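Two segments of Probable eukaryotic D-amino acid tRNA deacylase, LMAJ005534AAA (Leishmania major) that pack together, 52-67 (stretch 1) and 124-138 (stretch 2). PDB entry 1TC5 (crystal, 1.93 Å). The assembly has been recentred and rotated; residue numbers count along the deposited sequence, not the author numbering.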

# COMPACT_ATOMS: atom_id res chain seq x y z
N PRO A 52 7.29 -23.07 12.99
CA PRO A 52 5.98 -22.66 12.44
C PRO A 52 5.14 -21.80 13.40
O PRO A 52 5.29 -21.87 14.62
CB PRO A 52 5.28 -24.01 12.17
CG PRO A 52 5.88 -24.95 13.17
CD PRO A 52 7.29 -24.48 13.42
N ILE A 53 4.25 -20.99 12.82
CA ILE A 53 3.48 -20.01 13.58
C ILE A 53 2.34 -20.71 14.32
O ILE A 53 1.46 -21.29 13.68
CB ILE A 53 2.91 -18.90 12.62
CG1 ILE A 53 4.05 -18.19 11.87
CG2 ILE A 53 2.09 -17.88 13.40
CD1 ILE A 53 3.64 -17.50 10.57
N THR A 54 2.37 -20.68 15.65
CA THR A 54 1.31 -21.28 16.46
C THR A 54 0.08 -20.37 16.48
O THR A 54 0.08 -19.29 15.88
CB THR A 54 1.76 -21.57 17.92
OG1 THR A 54 2.13 -20.36 18.59
CG2 THR A 54 3.02 -22.44 17.96
N ASP A 55 -0.96 -20.82 17.17
CA ASP A 55 -2.13 -19.98 17.43
C ASP A 55 -1.82 -18.84 18.38
O ASP A 55 -2.34 -17.74 18.19
CB ASP A 55 -3.28 -20.81 18.03
CG ASP A 55 -4.17 -21.44 16.98
OD1 ASP A 55 -3.94 -21.23 15.77
OD2 ASP A 55 -5.12 -22.17 17.28
N GLU A 56 -0.99 -19.09 19.40
CA GLU A 56 -0.65 -18.04 20.37
C GLU A 56 0.12 -16.91 19.68
O GLU A 56 -0.07 -15.75 20.02
CB GLU A 56 0.17 -18.60 21.55
N ALA A 57 0.95 -17.28 18.70
CA ALA A 57 1.68 -16.31 17.89
C ALA A 57 0.78 -15.56 16.88
O ALA A 57 0.98 -14.37 16.66
CB ALA A 57 2.83 -17.00 17.16
N LEU A 58 -0.19 -16.24 16.28
CA LEU A 58 -1.15 -15.57 15.40
C LEU A 58 -2.01 -14.57 16.17
O LEU A 58 -2.25 -13.47 15.68
CB LEU A 58 -2.09 -16.57 14.70
CG LEU A 58 -1.74 -17.10 13.31
CD1 LEU A 58 -2.89 -17.96 12.84
CD2 LEU A 58 -1.44 -16.00 12.29
N ARG A 59 -2.46 -14.96 17.34
CA ARG A 59 -3.30 -14.13 18.22
C ARG A 59 -2.51 -12.92 18.74
O ARG A 59 -3.07 -11.84 18.97
CB ARG A 59 -3.80 -14.93 19.42
CG ARG A 59 -5.04 -15.77 19.16
CD ARG A 59 -5.78 -16.21 20.43
NE ARG A 59 -6.71 -17.31 20.17
CZ ARG A 59 -6.42 -18.61 20.27
NH1 ARG A 59 -5.20 -19.01 20.62
NH2 ARG A 59 -7.35 -19.52 20.00
N HIS A 60 -1.21 -13.14 18.96
CA HIS A 60 -0.31 -12.06 19.32
C HIS A 60 -0.26 -11.05 18.20
O HIS A 60 -0.25 -9.85 18.44
CB HIS A 60 1.13 -12.56 19.59
CG HIS A 60 2.14 -11.46 19.72
ND1 HIS A 60 3.02 -11.13 18.72
CD2 HIS A 60 2.37 -10.59 20.73
CE1 HIS A 60 3.77 -10.12 19.11
NE2 HIS A 60 3.40 -9.77 20.33
N ALA A 61 -0.19 -11.52 16.96
CA ALA A 61 -0.11 -10.61 15.83
C ALA A 61 -1.39 -9.82 15.66
O ALA A 61 -1.35 -8.66 15.23
CB ALA A 61 0.23 -11.35 14.55
N VAL A 62 -2.52 -10.44 15.97
CA VAL A 62 -3.82 -9.77 15.87
C VAL A 62 -3.86 -8.68 16.96
O VAL A 62 -4.35 -7.60 16.72
CB VAL A 62 -5.00 -10.76 16.03
CG1 VAL A 62 -6.34 -10.01 16.19
CG2 VAL A 62 -5.09 -11.68 14.84
N GLY A 63 -3.31 -8.98 18.13
CA GLY A 63 -3.22 -8.02 19.21
C GLY A 63 -2.42 -6.79 18.84
O GLY A 63 -2.78 -5.68 19.20
N VAL A 64 -1.32 -6.99 18.12
CA VAL A 64 -0.53 -5.86 17.64
C VAL A 64 -1.35 -5.01 16.68
O VAL A 64 -1.40 -3.80 16.79
CB VAL A 64 0.79 -6.32 16.95
CG1 VAL A 64 1.48 -5.15 16.19
CG2 VAL A 64 1.74 -6.96 17.96
N LEU A 65 -2.02 -5.67 15.74
CA LEU A 65 -2.92 -4.98 14.82
C LEU A 65 -4.02 -4.17 15.52
O LEU A 65 -4.31 -3.06 15.11
CB LEU A 65 -3.57 -5.98 13.85
CG LEU A 65 -4.63 -5.39 12.91
CD1 LEU A 65 -4.01 -4.34 11.95
CD2 LEU A 65 -5.29 -6.48 12.12
N LEU A 66 -4.63 -4.72 16.57
CA LEU A 66 -5.79 -4.09 17.19
C LEU A 66 -5.49 -3.20 18.39
O LEU A 66 -6.21 -2.24 18.62
CB LEU A 66 -6.83 -5.16 17.58
CG LEU A 66 -7.32 -6.05 16.44
CD1 LEU A 66 -8.37 -7.05 16.97
CD2 LEU A 66 -7.88 -5.26 15.26
N HIS A 67 -4.42 -3.50 19.14
CA HIS A 67 -4.10 -2.80 20.39
C HIS A 67 -3.19 -1.60 20.21
O HIS A 67 -3.13 -0.72 21.06
CB HIS A 67 -3.40 -3.73 21.41
CG HIS A 67 -4.21 -4.93 21.79
ND1 HIS A 67 -3.65 -6.16 22.09
CD2 HIS A 67 -5.55 -5.09 21.94
CE1 HIS A 67 -4.61 -7.02 22.37
NE2 HIS A 67 -5.77 -6.40 22.29
N ALA A 124 -3.64 -21.66 5.24
CA ALA A 124 -4.08 -22.02 6.59
C ALA A 124 -3.88 -20.88 7.57
O ALA A 124 -4.77 -20.58 8.35
CB ALA A 124 -3.34 -23.25 7.08
N LEU A 125 -2.71 -20.26 7.52
CA LEU A 125 -2.40 -19.13 8.40
C LEU A 125 -3.33 -17.95 8.09
O LEU A 125 -3.81 -17.27 9.00
CB LEU A 125 -0.93 -18.72 8.29
CG LEU A 125 0.12 -19.72 8.82
CD1 LEU A 125 1.50 -19.34 8.36
CD2 LEU A 125 0.09 -19.75 10.34
N TYR A 126 -3.58 -17.72 6.81
CA TYR A 126 -4.40 -16.59 6.36
C TYR A 126 -5.83 -16.75 6.84
O TYR A 126 -6.45 -15.81 7.37
CB TYR A 126 -4.43 -16.49 4.84
CG TYR A 126 -5.37 -15.43 4.32
CD1 TYR A 126 -5.08 -14.08 4.47
CD2 TYR A 126 -6.54 -15.77 3.67
CE1 TYR A 126 -5.95 -13.09 4.02
CE2 TYR A 126 -7.40 -14.80 3.20
CZ TYR A 126 -7.11 -13.46 3.38
OH TYR A 126 -7.96 -12.47 2.89
N ASP A 127 -6.35 -17.93 6.62
CA ASP A 127 -7.68 -18.28 7.09
C ASP A 127 -7.81 -18.13 8.61
O ASP A 127 -8.80 -17.60 9.12
CB ASP A 127 -7.99 -19.71 6.66
CG ASP A 127 -9.42 -20.09 6.92
OD1 ASP A 127 -10.29 -19.53 6.22
OD2 ASP A 127 -9.76 -20.92 7.79
N ARG A 128 -6.80 -18.60 9.34
CA ARG A 128 -6.81 -18.57 10.80
C ARG A 128 -6.72 -17.15 11.29
O ARG A 128 -7.42 -16.75 12.21
CB ARG A 128 -5.67 -19.43 11.34
CG ARG A 128 -5.76 -19.80 12.79
CD ARG A 128 -6.77 -20.89 13.08
NE ARG A 128 -6.91 -21.15 14.51
CZ ARG A 128 -8.05 -21.47 15.12
NH1 ARG A 128 -9.20 -21.59 14.45
NH2 ARG A 128 -8.05 -21.69 16.43
N PHE A 129 -5.88 -16.36 10.62
CA PHE A 129 -5.71 -14.96 10.96
C PHE A 129 -6.98 -14.14 10.74
O PHE A 129 -7.32 -13.31 11.57
CB PHE A 129 -4.56 -14.37 10.14
CG PHE A 129 -4.34 -12.92 10.38
CD1 PHE A 129 -3.51 -12.49 11.42
CD2 PHE A 129 -4.95 -11.97 9.56
CE1 PHE A 129 -3.29 -11.14 11.63
CE2 PHE A 129 -4.72 -10.60 9.77
CZ PHE A 129 -3.91 -10.19 10.82
N CYS A 130 -7.70 -14.40 9.64
CA CYS A 130 -8.95 -13.71 9.37
C CYS A 130 -10.03 -14.11 10.38
O CYS A 130 -10.81 -13.26 10.83
CB CYS A 130 -9.43 -13.97 7.93
SG CYS A 130 -8.36 -13.31 6.58
N HIS A 131 -10.08 -15.40 10.74
CA HIS A 131 -10.98 -15.88 11.79
C HIS A 131 -10.76 -15.14 13.14
O HIS A 131 -11.72 -14.70 13.79
CB HIS A 131 -10.81 -17.40 11.98
CG HIS A 131 -11.51 -17.94 13.19
ND1 HIS A 131 -12.85 -17.73 13.42
CD2 HIS A 131 -11.05 -18.66 14.24
CE1 HIS A 131 -13.19 -18.31 14.57
NE2 HIS A 131 -12.11 -18.87 15.08
N PHE A 132 -9.50 -15.03 13.56
CA PHE A 132 -9.16 -14.39 14.82
C PHE A 132 -9.55 -12.92 14.81
O PHE A 132 -9.94 -12.39 15.82
CB PHE A 132 -7.66 -14.54 15.12
CG PHE A 132 -7.23 -15.92 15.56
CD1 PHE A 132 -8.14 -16.83 16.13
CD2 PHE A 132 -5.90 -16.30 15.46
CE1 PHE A 132 -7.72 -18.08 16.55
CE2 PHE A 132 -5.48 -17.56 15.88
CZ PHE A 132 -6.39 -18.45 16.44
N VAL A 133 -9.42 -12.26 13.66
CA VAL A 133 -9.78 -10.83 13.55
C VAL A 133 -11.30 -10.70 13.66
O VAL A 133 -11.80 -9.88 14.42
CB VAL A 133 -9.21 -10.18 12.24
CG1 VAL A 133 -9.65 -8.69 12.06
CG2 VAL A 133 -7.69 -10.26 12.23
N ARG A 134 -12.03 -11.53 12.93
CA ARG A 134 -13.50 -11.56 13.03
C ARG A 134 -13.96 -11.71 14.48
O ARG A 134 -14.87 -11.00 14.92
CB ARG A 134 -14.10 -12.74 12.23
CG ARG A 134 -14.14 -12.59 10.71
CD ARG A 134 -14.66 -13.87 10.01
NE ARG A 134 -13.85 -14.24 8.87
CZ ARG A 134 -13.46 -15.47 8.57
NH1 ARG A 134 -13.79 -16.51 9.33
NH2 ARG A 134 -12.74 -15.66 7.47
N VAL A 135 -13.33 -12.63 15.20
CA VAL A 135 -13.71 -12.93 16.58
C VAL A 135 -13.41 -11.72 17.47
O VAL A 135 -14.26 -11.33 18.27
CB VAL A 135 -13.02 -14.24 17.07
CG1 VAL A 135 -13.21 -14.45 18.57
CG2 VAL A 135 -13.58 -15.43 16.30
N ALA A 136 -12.24 -11.11 17.29
CA ALA A 136 -11.85 -9.94 18.10
C ALA A 136 -12.66 -8.68 17.78
O ALA A 136 -12.65 -7.71 18.55
CB ALA A 136 -10.34 -9.64 17.94
N ARG A 137 -13.35 -8.68 16.65
CA ARG A 137 -14.22 -7.57 16.26
C ARG A 137 -15.71 -7.87 16.47
O ARG A 137 -16.56 -7.03 16.15
CB ARG A 137 -13.93 -7.15 14.81
CG ARG A 137 -12.47 -6.76 14.57
CD ARG A 137 -12.01 -5.59 15.41
NE ARG A 137 -12.45 -4.31 14.87
CZ ARG A 137 -12.25 -3.14 15.48
NH1 ARG A 137 -11.70 -3.11 16.67
NH2 ARG A 137 -12.64 -2.01 14.91
N GLY A 138 -16.02 -9.03 17.02
CA GLY A 138 -17.39 -9.38 17.39
C GLY A 138 -18.27 -9.70 16.20
O GLY A 138 -19.49 -9.56 16.28

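Two helices, 55-67 and 124-136, pack at an angle of 53° between their N-to-C directions, with their axes 9.7 Å apart at closest approach. The contact begins just before the first helix. Ile53 points toward stretch 2, and its CD1 lies 3.6 Å from Leu125 CD1. Thr54 faces away and serves its own helix instead: it is the N-cap, and its OG1 accepts a weak bond from Ala57 N at 3.3 Å.

Asp55 provides the charged link. Its CB points sideways, but the carboxylate reaches Arg128 in a salt bridge. Arg128 NH2 donates to Asp55 OD2 at 3.1 Å, and Arg128 NE donates to Asp55 OD1 at 3.2 Å. Two nitrogens thus meet two oxygens, and the carboxylate approaches the guanidinium at its edge, where the N-H groups point.

Leu58 is a knob set among Leu125, Arg128, Phe129 and Phe132. Leu58 CD1 is 3.4 Å from Arg128 CG, on the aliphatic part of that arginine. Leu58 CB meets the edge of the Phe132 ring, 3.7 Å from Phe132 CE2.

Arg59 covers a face of the same ring. Arg59 CG sits 3.9 Å from the ring centroid of Phe132, a CH-pi contact. Arg59 NH2 also comes within 4.2 Å of Arg128 NH2, although both groups carry positive charge. Phe132 is in turn a knob among Asp55, Leu58, Arg59 and Val62, so the two helices interlock.

One turn after Leu58, Val62 fills the next hole, formed by Phe129, Phe132, Val133 and Ala136. Val62 CG2 is 3.7 Å from Phe129 CE1 and 3.9 Å from Val133 CG2. Leu65 adds a looser contact, with CD2 4.2 Å from Phe129 CZ. Leu66 ends the series: its CD1 packs 3.4 Å from Ala136 CB, and its CD2 lies 4.1 Å from Arg137 CD.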